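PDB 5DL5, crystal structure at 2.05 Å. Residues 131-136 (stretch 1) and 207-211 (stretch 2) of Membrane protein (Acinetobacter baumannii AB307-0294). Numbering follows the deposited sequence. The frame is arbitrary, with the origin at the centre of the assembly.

Stretch 1 (131-136) DLPVLA
Stretch 2 207-211: YYGLD

A tight turn packs against an extended strand here, without a single hydrogen bond between them; 331 Å², both sides summed, is buried by van der Waals contact, mostly apolar. Stretch 2 is β-strand throughout (phi -127° in Asp211 to -151° in Tyr207, psi 116° in Asp211 to 154° in Tyr208), so its side chains alternate: Tyr208 and Leu210 point toward stretch 1, while Tyr207 points away and Gly209 has no side chain. From Leu132 to Leu135 the turn advances roughly as the strand does, contacts passing from Tyr208 to Leu210.

Asp131 (phi/psi -132/35, chi1 p) takes no part and stays exposed. Leu132 (-72/138, rotamer m,t) opens a type I β turn that closes at Leu135, where Leu135 N donates to Leu132 O at 3.0 Å. The CA-to-CB bond of Leu132 points sideways, yet Leu132 CD2 reaches Tyr208 CE2 at 4.0 Å.

Pro133 (-56/-32, C-gamma exo) suits the second position of the turn, since its ring fixes phi near the required value. It also lays CD over one face of the Tyr208 ring, 3.6 Å from CD to the centroid and 17° off the normal, a CH-pi contact; the closest pair is Pro133 CD to Tyr208 CE1 at 3.5 Å. Tyr208 offers that face with chi1 m and chi2 90°.

Val134 (-85/-10, chi1 m) is the central wedge, its CA 6.1 Å from Leu210 CA. Both methyls of Val134 pack on the strand: CG1 and CG2 lie 4.0 and 4.1 Å from Tyr208 CB, and CG2 is also 3.7 Å from Gly209 O and 3.9 Å from Leu210 CB. The backbone packs too, with Val134 O 3.6 Å from Leu210 CD2.

Leu135 (-156/80, rotamer t,p) points toward the strand and ends the contact, its CD1 4.4 Å from CD2 of Leu210, itself t,p. Ala136 (-115/130) is buried but out of reach. The rule is complementary shape: a proline on an aromatic face, then a branched residue between two inward-facing side chains.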

ATOM      1  N   ASP A 131      -2.688   5.887  -5.797  1.00 30.77           N
ATOM      2  CA  ASP A 131      -1.406   5.163  -5.639  1.00 35.36           C
ATOM      3  C   ASP A 131      -0.161   6.068  -5.634  1.00 37.27           C
ATOM      4  O   ASP A 131       0.891   5.677  -6.063  1.00 41.74           O
ATOM      5  CB  ASP A 131      -1.304   4.031  -6.641  1.00 41.32           C
ATOM      6  CG  ASP A 131      -1.249   4.517  -8.121  1.00 49.09           C
ATOM      7  OD1 ASP A 131      -1.388   5.681  -8.485  1.00 53.26           O
ATOM      8  OD2 ASP A 131      -1.031   3.660  -8.944  1.00 63.18           O
ATOM      9  N   LEU A 132      -0.284   7.246  -5.070  1.00 33.57           N
ATOM     10  CA  LEU A 132       0.855   8.172  -4.898  1.00 33.24           C
ATOM     11  C   LEU A 132       1.692   7.534  -3.798  1.00 29.64           C
ATOM     12  O   LEU A 132       1.120   7.070  -2.843  1.00 28.73           O
ATOM     13  CB  LEU A 132       0.323   9.515  -4.486  1.00 36.27           C
ATOM     14  CG  LEU A 132      -0.699  10.047  -5.509  1.00 39.61           C
ATOM     15  CD1 LEU A 132      -1.182  11.380  -5.089  1.00 47.70           C
ATOM     16  CD2 LEU A 132      -0.070  10.199  -6.889  1.00 42.95           C
ATOM     17  N   PRO A 133       3.010   7.515  -3.916  1.00 30.16           N
ATOM     18  CA  PRO A 133       3.784   6.937  -2.859  1.00 30.48           C
ATOM     19  C   PRO A 133       3.547   7.547  -1.433  1.00 29.86           C
ATOM     20  O   PRO A 133       3.811   6.875  -0.380  1.00 27.64           O
ATOM     21  CB  PRO A 133       5.223   7.184  -3.303  1.00 31.69           C
ATOM     22  CG  PRO A 133       5.214   7.255  -4.800  1.00 34.06           C
ATOM     23  CD  PRO A 133       3.877   7.925  -5.067  1.00 30.91           C
ATOM     24  N   VAL A 134       3.238   8.847  -1.451  1.00 30.81           N
ATOM     25  CA  VAL A 134       2.970   9.587  -0.171  1.00 32.27           C
ATOM     26  C   VAL A 134       1.542   9.476   0.323  1.00 31.57           C
ATOM     27  O   VAL A 134       1.303   9.793   1.519  1.00 35.01           O
ATOM     28  CB  VAL A 134       3.350  11.114  -0.222  1.00 30.28           C
ATOM     29  CG1 VAL A 134       4.844  11.267  -0.371  1.00 32.41           C
ATOM     30  CG2 VAL A 134       2.566  11.808  -1.300  1.00 29.97           C
ATOM     31  N   LEU A 135       0.633   8.936  -0.492  1.00 29.06           N
ATOM     32  CA  LEU A 135      -0.771   8.804  -0.106  1.00 30.72           C
ATOM     33  C   LEU A 135      -1.434   7.699  -0.888  1.00 30.01           C
ATOM     34  O   LEU A 135      -1.986   7.974  -1.918  1.00 31.85           O
ATOM     35  CB  LEU A 135      -1.533  10.116  -0.409  1.00 31.60           C
ATOM     36  CG  LEU A 135      -2.932  10.223   0.217  1.00 31.37           C
ATOM     37  CD1 LEU A 135      -2.762  10.422   1.699  1.00 35.28           C
ATOM     38  CD2 LEU A 135      -3.706  11.403  -0.320  1.00 29.63           C
ATOM     39  N   ALA A 136      -1.214   6.452  -0.473  1.00 30.06           N
ATOM     40  CA  ALA A 136      -1.529   5.310  -1.289  1.00 28.08           C
ATOM     41  C   ALA A 136      -2.677   4.489  -0.583  1.00 31.00           C
ATOM     42  O   ALA A 136      -2.577   4.124   0.638  1.00 29.86           O
ATOM     43  CB  ALA A 136      -0.284   4.438  -1.487  1.00 28.90           C
ATOM     44  N   TYR A 207       9.480  12.151  -7.269  1.00 31.61           N
ATOM     45  CA  TYR A 207       9.538  12.986  -6.082  1.00 29.31           C
ATOM     46  C   TYR A 207       8.094  13.478  -5.857  1.00 27.64           C
ATOM     47  O   TYR A 207       7.429  13.992  -6.796  1.00 29.11           O
ATOM     48  CB  TYR A 207      10.504  14.136  -6.437  1.00 32.50           C
ATOM     49  CG  TYR A 207      10.855  15.122  -5.410  1.00 37.62           C
ATOM     50  CD1 TYR A 207      10.953  14.755  -4.070  1.00 42.81           C
ATOM     51  CD2 TYR A 207      11.273  16.399  -5.774  1.00 43.04           C
ATOM     52  CE1 TYR A 207      11.288  15.647  -3.102  1.00 46.63           C
ATOM     53  CE2 TYR A 207      11.698  17.327  -4.809  1.00 47.56           C
ATOM     54  CZ  TYR A 207      11.728  16.933  -3.480  1.00 49.57           C
ATOM     55  OH  TYR A 207      12.089  17.782  -2.473  1.00 51.11           O
ATOM     56  N   TYR A 208       7.593  13.222  -4.675  1.00 28.48           N
ATOM     57  CA  TYR A 208       6.221  13.556  -4.323  1.00 30.98           C
ATOM     58  C   TYR A 208       6.235  14.216  -2.936  1.00 31.03           C
ATOM     59  O   TYR A 208       7.093  13.940  -2.124  1.00 29.76           O
ATOM     60  CB  TYR A 208       5.358  12.266  -4.222  1.00 30.02           C
ATOM     61  CG  TYR A 208       5.074  11.591  -5.495  1.00 30.56           C
ATOM     62  CD1 TYR A 208       5.924  10.629  -5.975  1.00 31.76           C
ATOM     63  CD2 TYR A 208       3.969  11.927  -6.238  1.00 33.57           C
ATOM     64  CE1 TYR A 208       5.699  10.005  -7.217  1.00 34.19           C
ATOM     65  CE2 TYR A 208       3.686  11.328  -7.480  1.00 34.63           C
ATOM     66  CZ  TYR A 208       4.573  10.352  -7.942  1.00 37.14           C
ATOM     67  OH  TYR A 208       4.396   9.730  -9.140  1.00 38.91           O
ATOM     68  N   GLY A 209       5.234  15.026  -2.689  1.00 28.96           N
ATOM     69  CA  GLY A 209       5.003  15.736  -1.449  1.00 30.22           C
ATOM     70  C   GLY A 209       3.560  15.579  -0.964  1.00 30.53           C
ATOM     71  O   GLY A 209       2.589  15.484  -1.794  1.00 30.39           O
ATOM     72  N   LEU A 210       3.411  15.569   0.361  1.00 30.33           N
ATOM     73  CA  LEU A 210       2.133  15.557   1.000  1.00 31.43           C
ATOM     74  C   LEU A 210       2.192  16.615   2.096  1.00 32.94           C
ATOM     75  O   LEU A 210       3.094  16.599   2.955  1.00 29.84           O
ATOM     76  CB  LEU A 210       1.799  14.216   1.660  1.00 29.51           C
ATOM     77  CG  LEU A 210       0.637  14.151   2.638  1.00 29.69           C
ATOM     78  CD1 LEU A 210      -0.760  14.396   2.065  1.00 33.47           C
ATOM     79  CD2 LEU A 210       0.596  12.808   3.286  1.00 29.54           C
ATOM     80  N   ASP A 211       1.143  17.435   2.148  1.00 31.92           N
ATOM     81  CA  ASP A 211       0.892  18.252   3.345  1.00 33.55           C
ATOM     82  C   ASP A 211      -0.525  18.018   3.829  1.00 33.27           C
ATOM     83  O   ASP A 211      -1.511  18.414   3.123  1.00 30.47           O
ATOM     84  CB  ASP A 211       1.126  19.721   3.002  1.00 36.02           C
ATOM     85  CG  ASP A 211       0.885  20.661   4.222  1.00 43.59           C
ATOM     86  OD1 ASP A 211      -0.064  20.495   4.944  1.00 52.98           O
ATOM     87  OD2 ASP A 211       1.641  21.560   4.496  1.00 53.95           O
TER